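Local coordinates for protein choline kinase (Cryptosporidium parvum, PDB 3MES) that probably transfers phosphate from ATP to choline, and perhaps to ethanolamine, with the help of magnesium, at residues 273-278 and 282-287; 133-138 and 176-181; 238-243 and 247-252. All coordinates share one frame; numbering follows the deposited sequence.

Contact 1: 273-278 and 282-287. With PT3 (N-propyl-tartramic acid), chain L; ADP (adenosine-5'-diphosphate), chain I.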
loop_
_atom_site.group_PDB
_atom_site.type_symbol
_atom_site.label_atom_id
_atom_site.label_comp_id
_atom_site.label_asym_id
_atom_site.label_seq_id
_atom_site.Cartn_x
_atom_site.Cartn_y
_atom_site.Cartn_z
ATOM N N ASN B 273 -4.769 -15.610 -0.891
ATOM C CA ASN B 273 -3.454 -15.533 -0.262
ATOM C C ASN B 273 -3.011 -14.091 -0.033
ATOM O O ASN B 273 -1.848 -13.819 0.278
ATOM C CB ASN B 273 -2.419 -16.304 -1.080
ATOM C CG ASN B 273 -2.538 -17.799 -0.891
ATOM O OD1 ASN B 273 -3.085 -18.260 0.110
ATOM N ND2 ASN B 273 -2.032 -18.566 -1.850
ATOM N N LEU B 274 -3.958 -13.174 -0.188
ATOM C CA LEU B 274 -3.728 -11.769 0.098
ATOM C C LEU B 274 -4.717 -11.308 1.161
ATOM O O LEU B 274 -5.903 -11.129 0.881
ATOM C CB LEU B 274 -3.889 -10.931 -1.174
ATOM C CG LEU B 274 -2.858 -11.192 -2.275
ATOM C CD1 LEU B 274 -3.382 -10.745 -3.637
ATOM C CD2 LEU B 274 -1.527 -10.518 -1.943
ATOM N N LEU B 275 -4.225 -11.128 2.383
ATOM C CA LEU B 275 -5.074 -10.708 3.491
ATOM C C LEU B 275 -5.062 -9.192 3.656
ATOM O O LEU B 275 -4.002 -8.571 3.731
ATOM C CB LEU B 275 -4.630 -11.379 4.793
ATOM C CG LEU B 275 -4.506 -12.901 4.754
ATOM C CD1 LEU B 275 -4.189 -13.457 6.140
ATOM C CD2 LEU B 275 -5.779 -13.522 4.202
ATOM N N GLN B 276 -6.248 -8.599 3.708
ATOM C CA GLN B 276 -6.366 -7.159 3.877
ATOM C C GLN B 276 -6.410 -6.796 5.355
ATOM O O GLN B 276 -7.463 -6.856 5.986
ATOM C CB GLN B 276 -7.615 -6.631 3.169
ATOM C CG GLN B 276 -7.951 -5.194 3.522
ATOM C CD GLN B 276 -7.023 -4.197 2.859
ATOM O OE1 GLN B 276 -6.339 -3.425 3.530
ATOM N NE2 GLN B 276 -6.994 -4.210 1.532
ATOM N N THR B 277 -5.259 -6.430 5.906
ATOM C CA THR B 277 -5.187 -6.016 7.299
ATOM C C THR B 277 -5.629 -4.562 7.421
ATOM O O THR B 277 -6.117 -3.972 6.458
ATOM C CB THR B 277 -3.768 -6.190 7.876
ATOM O OG1 THR B 277 -2.906 -5.161 7.372
ATOM C CG2 THR B 277 -3.206 -7.551 7.493
ATOM N N GLN B 278 -5.463 -3.992 8.608
ATOM C CA GLN B 278 -5.857 -2.610 8.854
ATOM C C GLN B 278 -5.118 -1.637 7.937
ATOM O O GLN B 278 -5.738 -0.841 7.231
ATOM C CB GLN B 278 -5.607 -2.236 10.318
ATOM C CG GLN B 278 -5.904 -0.781 10.649
ATOM C CD GLN B 278 -7.381 -0.444 10.534
ATOM O OE1 GLN B 278 -7.779 0.369 9.701
ATOM N NE2 GLN B 278 -8.200 -1.076 11.367
ATOM N N ARG B 282 -1.314 -8.256 3.018
ATOM C CA ARG B 282 -0.184 -9.146 3.253
ATOM C C ARG B 282 -0.291 -10.439 2.461
ATOM O O ARG B 282 -1.386 -10.959 2.245
ATOM C CB ARG B 282 -0.029 -9.446 4.746
ATOM C CG ARG B 282 0.233 -8.213 5.581
ATOM C CD ARG B 282 1.090 -8.545 6.781
ATOM N NE ARG B 282 2.413 -9.021 6.392
ATOM C CZ ARG B 282 3.337 -9.426 7.258
ATOM N NH1 ARG B 282 3.075 -9.406 8.559
ATOM N NH2 ARG B 282 4.520 -9.846 6.826
ATOM N N MET B 283 0.857 -10.949 2.028
ATOM C CA MET B 283 0.913 -12.192 1.272
ATOM C C MET B 283 1.098 -13.381 2.207
ATOM O O MET B 283 1.826 -13.295 3.196
ATOM C CB MET B 283 2.068 -12.154 0.266
ATOM C CG MET B 283 2.019 -10.989 -0.716
ATOM S SD MET B 283 3.514 -10.878 -1.725
ATOM C CE MET B 283 4.753 -10.562 -0.471
ATOM N N ILE B 284 0.433 -14.487 1.892
ATOM C CA ILE B 284 0.636 -15.731 2.629
ATOM C C ILE B 284 0.770 -16.914 1.675
ATOM O O ILE B 284 0.674 -16.756 0.459
ATOM C CB ILE B 284 -0.509 -16.004 3.629
ATOM C CG1 ILE B 284 -1.860 -16.007 2.910
ATOM C CG2 ILE B 284 -0.501 -14.975 4.747
ATOM C CD1 ILE B 284 -2.993 -16.582 3.738
ATOM N N ASP B 285 0.997 -18.095 2.238
ATOM C CA ASP B 285 1.091 -19.322 1.454
ATOM C C ASP B 285 2.245 -19.264 0.456
ATOM O O ASP B 285 2.039 -19.023 -0.736
ATOM C CB ASP B 285 -0.228 -19.598 0.730
ATOM C CG ASP B 285 -0.311 -21.016 0.193
ATOM O OD1 ASP B 285 -1.206 -21.292 -0.634
ATOM O OD2 ASP B 285 0.517 -21.856 0.602
ATOM N N TYR B 286 3.458 -19.492 0.954
ATOM C CA TYR B 286 4.657 -19.436 0.127
ATOM C C TYR B 286 5.165 -20.829 -0.221
ATOM O O TYR B 286 6.349 -21.003 -0.502
ATOM C CB TYR B 286 5.769 -18.660 0.843
ATOM C CG TYR B 286 5.397 -17.246 1.233
ATOM C CD1 TYR B 286 5.634 -16.182 0.373
ATOM C CD2 TYR B 286 4.815 -16.975 2.464
ATOM C CE1 TYR B 286 5.297 -14.888 0.724
ATOM C CE2 TYR B 286 4.470 -15.684 2.824
ATOM C CZ TYR B 286 4.714 -14.644 1.950
ATOM O OH TYR B 286 4.378 -13.356 2.303
ATOM N N GLU B 287 4.275 -21.817 -0.211
ATOM C CA GLU B 287 4.688 -23.201 -0.431
ATOM C C GLU B 287 5.208 -23.460 -1.849
ATOM O O GLU B 287 5.892 -24.452 -2.088
ATOM C CB GLU B 287 3.558 -24.179 -0.091
ATOM C CG GLU B 287 2.936 -24.867 -1.301
ATOM C CD GLU B 287 2.150 -26.115 -0.927
ATOM O OE1 GLU B 287 2.291 -27.138 -1.632
ATOM O OE2 GLU B 287 1.397 -26.077 0.073
HETATM O O1 PT3 L . -2.014 -23.373 -0.762
HETATM O O11 PT3 L . -2.221 -25.590 -0.940
HETATM C C1 PT3 L . -2.625 -24.415 -1.087
HETATM C C2 PT3 L . -3.987 -24.222 -1.746
HETATM O O2 PT3 L . -4.617 -25.483 -1.989
HETATM C C3 PT3 L . -3.765 -23.483 -3.062
HETATM O O3 PT3 L . -4.262 -24.259 -4.154
HETATM C C4 PT3 L . -4.503 -22.157 -2.973
HETATM O O41 PT3 L . -4.048 -21.147 -3.505
HETATM N N4 PT3 L . -5.624 -22.199 -2.256
HETATM C C41 PT3 L . -6.461 -21.008 -2.044
HETATM C C42 PT3 L . -7.851 -21.431 -1.565
HETATM C C43 PT3 L . -8.932 -20.953 -2.536
HETATM P PB ADP I . -1.988 -25.983 3.585
HETATM O O1B ADP I . -2.689 -27.187 4.169
HETATM O O2B ADP I . -0.550 -25.826 4.016
HETATM O O3B ADP I . -2.228 -25.793 2.105
HETATM P PA ADP I . -2.466 -23.210 3.912
HETATM O O1A ADP I . -2.565 -23.033 2.416
HETATM O O2A ADP I . -1.242 -22.742 4.657
HETATM O O3A ADP I . -2.740 -24.752 4.292
HETATM O "O5'" ADP I . -3.763 -22.533 4.573
HETATM C "C5'" ADP I . -3.727 -21.187 5.021
HETATM C "C4'" ADP I . -5.157 -20.685 5.081
HETATM O "O4'" ADP I . -5.548 -20.567 6.447
HETATM C "C3'" ADP I . -5.255 -19.305 4.459
HETATM O "O3'" ADP I . -6.191 -19.325 3.381
HETATM C "C2'" ADP I . -5.738 -18.396 5.567
HETATM O "O2'" ADP I . -7.129 -18.131 5.383
HETATM C "C1'" ADP I . -5.515 -19.198 6.837
HETATM N N9 ADP I . -4.164 -18.909 7.370
HETATM C C8 ADP I . -3.067 -19.668 7.183
HETATM N N7 ADP I . -1.984 -19.133 7.804
HETATM C C5 ADP I . -2.392 -18.001 8.408
HETATM C C6 ADP I . -1.757 -16.949 9.236
HETATM N N6 ADP I . -0.440 -17.006 9.547
HETATM N N1 ADP I . -2.539 -15.934 9.669
HETATM C C2 ADP I . -3.850 -15.869 9.364
HETATM N N3 ADP I . -4.493 -16.786 8.621
HETATM C C4 ADP I . -3.829 -17.857 8.121
#

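Contact 2: 133-138 and 176-181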
loop_
_atom_site.group_PDB
_atom_site.type_symbol
_atom_site.label_atom_id
_atom_site.label_comp_id
_atom_site.label_asym_id
_atom_site.label_seq_id
_atom_site.Cartn_x
_atom_site.Cartn_y
_atom_site.Cartn_z
ATOM N N ILE B 133 13.230 -12.410 7.399
ATOM C CA ILE B 133 13.338 -11.064 6.837
ATOM C C ILE B 133 11.982 -10.369 6.846
ATOM O O ILE B 133 11.780 -9.365 6.164
ATOM C CB ILE B 133 13.939 -11.051 5.414
ATOM C CG1 ILE B 133 13.037 -11.806 4.436
ATOM C CG2 ILE B 133 15.344 -11.631 5.425
ATOM C CD1 ILE B 133 13.564 -11.815 3.021
ATOM N N ASN B 134 11.052 -10.931 7.611
ATOM C CA ASN B 134 9.797 -10.259 7.934
ATOM C C ASN B 134 8.797 -10.105 6.793
ATOM O O ASN B 134 7.905 -9.260 6.860
ATOM C CB ASN B 134 10.084 -8.903 8.575
ATOM C CG ASN B 134 10.794 -9.037 9.905
ATOM O OD1 ASN B 134 11.682 -8.248 10.235
ATOM N ND2 ASN B 134 10.417 -10.052 10.672
ATOM N N ILE B 135 8.937 -10.920 5.755
ATOM C CA ILE B 135 7.945 -10.938 4.687
ATOM C C ILE B 135 6.816 -11.911 5.023
ATOM O O ILE B 135 5.648 -11.528 5.060
ATOM C CB ILE B 135 8.567 -11.298 3.328
ATOM C CG1 ILE B 135 9.396 -10.120 2.806
ATOM C CG2 ILE B 135 7.474 -11.668 2.336
ATOM C CD1 ILE B 135 10.119 -10.406 1.509
ATOM N N ALA B 136 7.175 -13.166 5.275
ATOM C CA ALA B 136 6.205 -14.171 5.695
ATOM C C ALA B 136 5.834 -13.974 7.166
ATOM O O ALA B 136 6.537 -13.278 7.899
ATOM C CB ALA B 136 6.760 -15.567 5.470
ATOM N N PRO B 137 4.719 -14.583 7.601
ATOM C CA PRO B 137 4.293 -14.458 8.992
ATOM C C PRO B 137 5.415 -14.859 9.943
ATOM O O PRO B 137 6.132 -15.823 9.681
ATOM C CB PRO B 137 3.130 -15.449 9.093
ATOM C CG PRO B 137 2.604 -15.555 7.701
ATOM C CD PRO B 137 3.801 -15.417 6.806
ATOM N N ASN B 138 5.567 -14.117 11.031
ATOM C CA ASN B 138 6.622 -14.388 12.000
ATOM C C ASN B 138 6.498 -15.769 12.644
ATOM O O ASN B 138 5.398 -16.216 12.964
ATOM C CB ASN B 138 6.641 -13.309 13.083
ATOM C CG ASN B 138 7.895 -13.358 13.931
ATOM O OD1 ASN B 138 7.852 -13.124 15.141
ATOM N ND2 ASN B 138 9.023 -13.665 13.299
ATOM N N GLY B 176 6.793 -6.756 -5.849
ATOM C CA GLY B 176 8.082 -6.149 -6.171
ATOM C C GLY B 176 9.076 -6.215 -5.027
ATOM O O GLY B 176 10.256 -6.494 -5.237
ATOM N N SER B 177 8.600 -5.953 -3.812
ATOM C CA SER B 177 9.453 -6.004 -2.626
ATOM C C SER B 177 9.980 -7.410 -2.385
ATOM O O SER B 177 11.082 -7.593 -1.870
ATOM C CB SER B 177 8.690 -5.523 -1.390
ATOM O OG SER B 177 8.671 -4.109 -1.326
ATOM N N LEU B 178 9.180 -8.399 -2.763
ATOM C CA LEU B 178 9.528 -9.798 -2.566
ATOM C C LEU B 178 10.461 -10.278 -3.675
ATOM O O LEU B 178 11.334 -11.114 -3.450
ATOM C CB LEU B 178 8.249 -10.642 -2.526
ATOM C CG LEU B 178 8.345 -12.140 -2.227
ATOM C CD1 LEU B 178 8.257 -12.965 -3.498
ATOM C CD2 LEU B 178 9.607 -12.470 -1.427
ATOM N N HIS B 179 10.280 -9.726 -4.869
ATOM C CA HIS B 179 11.045 -10.141 -6.036
ATOM C C HIS B 179 12.527 -9.774 -5.967
ATOM O O HIS B 179 13.372 -10.511 -6.471
ATOM C CB HIS B 179 10.415 -9.560 -7.303
ATOM C CG HIS B 179 9.294 -10.386 -7.851
ATOM N ND1 HIS B 179 8.939 -10.371 -9.183
ATOM C CD2 HIS B 179 8.466 -11.274 -7.252
ATOM C CE1 HIS B 179 7.931 -11.202 -9.377
ATOM N NE2 HIS B 179 7.624 -11.763 -8.221
ATOM N N ILE B 180 12.842 -8.645 -5.341
ATOM C CA ILE B 180 14.210 -8.123 -5.356
ATOM C C ILE B 180 15.153 -8.749 -4.321
ATOM O O ILE B 180 16.361 -8.530 -4.370
ATOM C CB ILE B 180 14.233 -6.582 -5.198
ATOM C CG1 ILE B 180 13.420 -6.150 -3.976
ATOM C CG2 ILE B 180 13.706 -5.904 -6.446
ATOM C CD1 ILE B 180 14.161 -6.294 -2.670
ATOM N N ILE B 181 14.609 -9.533 -3.394
ATOM C CA ILE B 181 15.416 -10.076 -2.300
ATOM C C ILE B 181 16.627 -10.885 -2.769
ATOM O O ILE B 181 17.659 -10.903 -2.098
ATOM C CB ILE B 181 14.577 -10.936 -1.327
ATOM C CG1 ILE B 181 14.016 -12.167 -2.044
ATOM C CG2 ILE B 181 13.469 -10.102 -0.696
ATOM C CD1 ILE B 181 13.065 -12.988 -1.200
#

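Contact 3: 238-243 and 247-252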
loop_
_atom_site.group_PDB
_atom_site.type_symbol
_atom_site.label_atom_id
_atom_site.label_comp_id
_atom_site.label_asym_id
_atom_site.label_seq_id
_atom_site.Cartn_x
_atom_site.Cartn_y
_atom_site.Cartn_z
ATOM N N LEU B 238 8.642 -21.382 -26.966
ATOM C CA LEU B 238 7.622 -20.341 -26.931
ATOM C C LEU B 238 7.967 -19.216 -25.955
ATOM O O LEU B 238 7.859 -18.037 -26.293
ATOM C CB LEU B 238 6.260 -20.946 -26.584
ATOM C CG LEU B 238 5.077 -19.983 -26.510
ATOM C CD1 LEU B 238 3.764 -20.748 -26.552
ATOM C CD2 LEU B 238 5.165 -19.117 -25.261
ATOM N N ILE B 239 8.383 -19.582 -24.747
ATOM C CA ILE B 239 8.739 -18.599 -23.728
ATOM C C ILE B 239 10.094 -17.947 -23.992
ATOM O O ILE B 239 10.302 -16.779 -23.666
ATOM C CB ILE B 239 8.754 -19.222 -22.317
ATOM C CG1 ILE B 239 7.334 -19.300 -21.747
ATOM C CG2 ILE B 239 9.635 -18.404 -21.388
ATOM C CD1 ILE B 239 6.384 -20.133 -22.572
ATOM N N MET B 240 11.017 -18.706 -24.577
ATOM C CA MET B 240 12.367 -18.211 -24.840
ATOM C C MET B 240 12.552 -17.681 -26.263
ATOM O O MET B 240 13.671 -17.395 -26.683
ATOM C CB MET B 240 13.405 -19.295 -24.548
ATOM C CG MET B 240 14.234 -19.048 -23.300
ATOM S SD MET B 240 13.280 -18.916 -21.776
ATOM C CE MET B 240 14.550 -18.328 -20.663
ATOM N N GLY B 241 11.453 -17.553 -26.997
ATOM C CA GLY B 241 11.494 -16.995 -28.346
ATOM C C GLY B 241 12.301 -17.798 -29.352
ATOM O O GLY B 241 13.275 -17.298 -29.913
ATOM N N GLY B 242 11.893 -19.044 -29.581
ATOM C CA GLY B 242 12.511 -19.891 -30.603
ATOM C C GLY B 242 13.697 -20.703 -30.117
ATOM O O GLY B 242 14.229 -21.545 -30.840
ATOM N N GLU B 243 14.111 -20.449 -28.881
ATOM C CA GLU B 243 15.278 -21.104 -28.312
ATOM C C GLU B 243 14.885 -21.883 -27.062
ATOM O O GLU B 243 13.949 -21.505 -26.356
ATOM C CB GLU B 243 16.333 -20.053 -27.970
ATOM C CG GLU B 243 17.659 -20.602 -27.492
ATOM C CD GLU B 243 18.783 -19.603 -27.680
ATOM O OE1 GLU B 243 18.693 -18.782 -28.619
ATOM O OE2 GLU B 243 19.757 -19.636 -26.898
ATOM N N MET B 247 20.665 -20.671 -19.035
ATOM C CA MET B 247 20.906 -19.511 -18.189
ATOM C C MET B 247 21.460 -18.400 -19.066
ATOM O O MET B 247 21.389 -17.221 -18.726
ATOM C CB MET B 247 21.894 -19.847 -17.076
ATOM C CG MET B 247 21.658 -19.062 -15.799
ATOM S SD MET B 247 19.975 -19.297 -15.188
ATOM C CE MET B 247 19.839 -21.079 -15.279
ATOM N N GLU B 248 22.010 -18.805 -20.204
ATOM C CA GLU B 248 22.543 -17.888 -21.197
ATOM C C GLU B 248 21.390 -17.150 -21.867
ATOM O O GLU B 248 21.320 -15.922 -21.837
ATOM C CB GLU B 248 23.337 -18.681 -22.237
ATOM C CG GLU B 248 24.393 -17.892 -22.991
ATOM C CD GLU B 248 25.372 -18.800 -23.711
ATOM O OE1 GLU B 248 25.841 -19.783 -23.094
ATOM O OE2 GLU B 248 25.677 -18.535 -24.894
ATOM N N ARG B 249 20.484 -17.918 -22.463
ATOM C CA ARG B 249 19.289 -17.377 -23.093
ATOM C C ARG B 249 18.533 -16.501 -22.100
ATOM O O ARG B 249 17.932 -15.493 -22.475
ATOM C CB ARG B 249 18.387 -18.523 -23.551
ATOM C CG ARG B 249 17.390 -18.181 -24.654
ATOM C CD ARG B 249 17.109 -16.693 -24.750
ATOM N NE ARG B 249 17.766 -16.092 -25.908
ATOM C CZ ARG B 249 17.200 -15.973 -27.107
ATOM N NH1 ARG B 249 15.964 -16.408 -27.306
ATOM N NH2 ARG B 249 17.869 -15.415 -28.106
ATOM N N ALA B 250 18.572 -16.893 -20.830
ATOM C CA ALA B 250 17.853 -16.185 -19.773
ATOM C C ALA B 250 18.412 -14.789 -19.513
ATOM O O ALA B 250 17.656 -13.824 -19.396
ATOM C CB ALA B 250 17.856 -17.003 -18.490
ATOM N N LEU B 251 19.735 -14.688 -19.417
ATOM C CA LEU B 251 20.390 -13.411 -19.150
ATOM C C LEU B 251 20.276 -12.468 -20.343
ATOM O O LEU B 251 20.161 -11.254 -20.176
ATOM C CB LEU B 251 21.862 -13.619 -18.783
ATOM C CG LEU B 251 22.163 -14.309 -17.448
ATOM C CD1 LEU B 251 23.662 -14.529 -17.285
ATOM C CD2 LEU B 251 21.609 -13.509 -16.276
ATOM N N GLU B 252 20.313 -13.030 -21.547
ATOM C CA GLU B 252 20.154 -12.232 -22.754
ATOM C C GLU B 252 18.748 -11.645 -22.807
ATOM O O GLU B 252 18.564 -10.476 -23.142
ATOM C CB GLU B 252 20.425 -13.074 -24.005
ATOM C CG GLU B 252 20.405 -12.276 -25.299
ATOM C CD GLU B 252 20.465 -13.151 -26.539
ATOM O OE1 GLU B 252 20.450 -14.395 -26.404
ATOM O OE2 GLU B 252 20.521 -12.591 -27.656
#

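Contact 1: 273-278 and 282-287
Leu275 and Arg282 form a hydrogen-bonded antiparallel pair, with Leu275 N to Arg282 O and Arg282 N to Leu275 O both at 2.8 Å. Leu274 faces Met283 in the neighbouring non-hydrogen-bonded pair, and Ile284 N, donating to Asn273 O at 2.9 Å, prolongs the pairing past the end of the strand. On one face of the hairpin Leu274 and Met283 lie side by side and point the same way. Ile284 follows Met283 directly: with chi1 at 56°, its CG1 is wedged between backbone N and carbonyl carbon and comes within 3.4 Å of Asn273 O, which leaves CD1 over the ribose, 3.6 Å from ADP C3'. Leu275 crosses Ile284 at about a right angle, and its CD1 approaches the adenine at C2. As in protein-kinase-like folds, this hairpin follows the catalytic loop and runs into Asp285, which probably corresponds to the metal-binding aspartate there and has its side chain about 4 Å from a magnesium ion; Asn273 closes the HxDxxxxN motif, and Asp285 is the aspartate of Ile284-Asp285-Tyr286-Glu287. These two meet at the open end of the hairpin, away from its turn: Asn273 ND2 donates to Asp285 OD1 at 3.1 Å, the amide and carboxylate planes 79° apart. The position of OD1 is less sure, because it is too close to the bound tartramic acid. Asn273 ND2 also donates to Asp268 O, giving the amide a second anchor.

Contact 2: 133-138 and 176-181
Ile135 and Leu178 make the tightest touch here, an apolar one: the CD1 methyl of Ile135 reaches Leu178 CD2 at 3.6 Å, the two side chains crossing at about a right angle. The same methyl also meets Ile181 CG2 at 4.0 Å, so it is set against both Leu178 and Ile181. Ile135 can do this because CG1 lies anti to its carbonyl carbon (chi1 -73°) and the chain then runs on extended to CD1. Ile133 adds a looser touch, its CD1 at 4.1 Å from Ile181 CG2. Met283 backs both Ile135 and Leu178, and Phe264 lies behind Leu178 and Ile181.

No hydrogen bond joins the two segments; instead, hydrogen bonds tie the loop to the end of helix 120-132. Asn134, at positive phi, is the C-prime residue of a Schellman motif that ends this helix, with Ile135 N bonded to Leu130 O and Asn134 N to Ser131 O. That turn presents Ile133 and Ile135 to the segment 176-181.

The contact joins the connection between helix 120-132 and strand 139-143 to the end of helix 165-179, consistent with the packing of the helix C-beta4 loop on the C-lobe in protein-kinase-like folds.

Contact 3: 238-243 and 247-252
Arg249 fills the gap between the two segments, its side chain lying against Met240 and Glu243 on the loop. CG starts anti to the backbone N, but the chain then bends sharply, with chi2 close to eclipsed at -21° and another turn at chi3, bringing the guanidinium between Met240 O and Glu243 on one segment and Glu252 on the other. The bend puts Arg249 CG 3.5 Å from Met240 CG, the two chains sliding past each other in opposite directions. Met240 in turn is bent at chi2, which carries its CE to Ala250, 4.2 Å from Ala250 CB. Phe293 lies against both Met240 and Ala250.

The guanidinium is engaged on an edge and on a face. At the edge, Arg249 NH1 reaches Met240 O at 2.6 Å, a weak bond because the N-H points well off the oxygen (124°). Arg249 NE and Arg249 NH2 together hold a single oxygen, Glu252 OE1, side-on, at 3.2 and 3.3 Å; that oxygen is nearly in the guanidinium plane but is met from above its own carboxylate plane. Glu243, extended beyond CG, lays its carboxylate over one face of the guanidinium, the two planes 26° apart. Glu243 OE1 stands above the centre, 3.5 Å from Arg249 NH2, a salt bridge of charges alone, with no N-H aimed at it. The shared positive charge probably offsets the repulsion between the carboxylates of Glu243 and Glu252, whose OE1 atoms are 5.2 Å apart.

Met240 is the first residue past helix 235-239, and Gly241 and Gly242 turn the chain with positive phi. This is a short helix-loop-helix connection pinned by a Glu-Arg-Glu salt-bridge network, with Arg249 and Glu252 three residues apart on one helix.

Contacts 1 and 2 sit near the middle of the chain and touch: Arg282 NH2 makes a weak hydrogen bond to Ile135 O, and Tyr286 packs on Ile135 and Ala136. Contact 1 is buried, contact 2 only partly so. Both reach the second subunit. Contact 3 is different: although buried locally, it lies far out in the helical part of the chain, about 32 Å from contact 1 and 27 Å from contact 2 between centres, touching neither. Chemistry follows place: backbone bonds set apolar side chains at the nucleotide and polar ones at the tartramic acid in 273-278/282-287, bare methyls meet in 133-138/176-181, and a salt-bridge network and a methionine's packing share 238-243/247-252.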